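Local atomic coordinates of GTP-sensing transcriptional pleiotropic repressor CodY (PDB entry 5N0L), a protein that senses nutrient state, binding isoleucine through its GAF domain and probably also GTP, to act as a pleiotropic transcriptional repressor. Residues 115-120 with 127-132. Numbering follows the deposited sequence.
Sequences TTVVPI and LGTLVL
V118 and L130 exchange the straightest backbone hydrogen bonds of this antiparallel β-hairpin, whose strands, 114-122 and 125-134, lie next to each other in the antiparallel sheet of the GAF domain. V118 N reaches L130 O at 2.8 Å, and the return bond from L130 N is almost linear (179° at the hydrogen). T116 and L132 form a second hydrogen-bonded pair, with somewhat more bent bonds. Near the turn the ladder is disturbed by a classic β bulge: L127 and G128 both face I120, whose O takes a 2.9 Å bond from L127 N and a weak one from G128 N. I120 N still bonds to G128 O, but from above the carbonyl plane; R126 NE is a second donor to that oxygen.

T116, V118, I120, L130 and L132 share one face, packed against helices 141-158 and 30-40. Here I120, CG1 beside its backbone N (chi1 -64°) and chain extended, runs across the G128 position so that CD1 lies 3.5 Å from T129 C and 4.1 Å from L130 CB. The other face carries V117, P119, T129 and V131, and V131 touches the bound isoleucine, which places the end of the hairpin away from the turn at the ligand pocket. T115 CG2 lies against V131 CG1, while T115 OG1 and OG of the pocket residue S133 are hydrogen-bonded. V117 and T129 cross obliquely, methyl to methyl, with V117 CG1 unusually tight against T129 CG2 at 3.3 Å.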
# COMPACT_ATOMS: atom_id res chain seq x y z
N THR A 115 -13.27 -29.77 -18.67
CA THR A 115 -13.10 -28.72 -17.67
C THR A 115 -11.90 -28.98 -16.75
O THR A 115 -11.72 -30.11 -16.24
CB THR A 115 -14.42 -28.62 -16.84
OG1 THR A 115 -15.48 -28.28 -17.75
CG2 THR A 115 -14.20 -27.49 -15.73
N THR A 116 -11.05 -27.98 -16.61
CA THR A 116 -9.95 -27.99 -15.71
C THR A 116 -10.15 -26.99 -14.56
O THR A 116 -10.53 -25.83 -14.81
CB THR A 116 -8.68 -27.72 -16.50
OG1 THR A 116 -8.47 -28.88 -17.39
CG2 THR A 116 -7.46 -27.51 -15.60
N VAL A 117 -9.87 -27.45 -13.38
CA VAL A 117 -10.06 -26.67 -12.12
C VAL A 117 -8.75 -26.56 -11.37
O VAL A 117 -8.10 -27.60 -10.96
CB VAL A 117 -11.14 -27.30 -11.26
CG1 VAL A 117 -11.42 -26.41 -10.01
CG2 VAL A 117 -12.42 -27.58 -12.07
N VAL A 118 -8.30 -25.31 -11.28
CA VAL A 118 -7.00 -25.00 -10.71
C VAL A 118 -7.16 -24.19 -9.44
O VAL A 118 -7.65 -23.02 -9.55
CB VAL A 118 -6.11 -24.24 -11.66
CG1 VAL A 118 -4.71 -24.04 -11.05
CG2 VAL A 118 -6.06 -24.98 -13.01
N PRO A 119 -6.68 -24.74 -8.31
CA PRO A 119 -6.70 -23.92 -7.08
C PRO A 119 -5.84 -22.68 -7.21
O PRO A 119 -4.73 -22.68 -7.76
CB PRO A 119 -6.17 -24.85 -6.00
CG PRO A 119 -6.57 -26.24 -6.48
CD PRO A 119 -6.41 -26.17 -7.98
N ILE A 120 -6.31 -21.55 -6.64
CA ILE A 120 -5.54 -20.33 -6.59
C ILE A 120 -5.08 -20.18 -5.15
O ILE A 120 -5.91 -20.07 -4.22
CB ILE A 120 -6.36 -19.10 -7.02
CG1 ILE A 120 -6.80 -19.18 -8.48
CG2 ILE A 120 -5.60 -17.83 -6.73
CD1 ILE A 120 -7.77 -18.15 -9.07
N LEU A 127 -7.23 -19.02 -1.87
CA LEU A 127 -7.84 -17.73 -2.16
C LEU A 127 -8.93 -17.75 -3.17
O LEU A 127 -9.72 -16.81 -3.27
CB LEU A 127 -6.78 -16.72 -2.54
CG LEU A 127 -5.72 -16.43 -1.50
CD1 LEU A 127 -4.65 -15.47 -2.03
CD2 LEU A 127 -6.32 -15.92 -0.22
N GLY A 128 -8.97 -18.79 -4.01
CA GLY A 128 -9.95 -18.86 -5.04
C GLY A 128 -9.65 -20.06 -5.99
O GLY A 128 -8.88 -20.97 -5.59
N THR A 129 -10.28 -20.01 -7.14
CA THR A 129 -10.24 -21.10 -8.14
C THR A 129 -10.30 -20.55 -9.51
O THR A 129 -10.98 -19.62 -9.82
CB THR A 129 -11.42 -22.10 -7.88
OG1 THR A 129 -11.46 -22.51 -6.51
CG2 THR A 129 -11.32 -23.39 -8.69
N LEU A 130 -9.48 -21.14 -10.42
CA LEU A 130 -9.50 -20.82 -11.80
C LEU A 130 -10.18 -22.03 -12.47
O LEU A 130 -9.76 -23.19 -12.26
CB LEU A 130 -8.07 -20.59 -12.33
CG LEU A 130 -7.97 -20.35 -13.79
CD1 LEU A 130 -8.44 -19.03 -14.34
CD2 LEU A 130 -6.45 -20.46 -14.22
N VAL A 131 -11.21 -21.79 -13.24
CA VAL A 131 -12.01 -22.79 -13.95
C VAL A 131 -11.98 -22.50 -15.44
O VAL A 131 -12.15 -21.36 -15.93
CB VAL A 131 -13.48 -22.83 -13.46
CG1 VAL A 131 -14.23 -23.90 -14.21
CG2 VAL A 131 -13.55 -23.11 -11.99
N LEU A 132 -11.56 -23.53 -16.23
CA LEU A 132 -11.37 -23.38 -17.63
C LEU A 132 -12.13 -24.49 -18.30
O LEU A 132 -12.12 -25.61 -17.80
CB LEU A 132 -9.89 -23.50 -18.04
CG LEU A 132 -9.01 -22.49 -17.34
CD1 LEU A 132 -7.93 -23.24 -16.64
CD2 LEU A 132 -8.40 -21.46 -18.22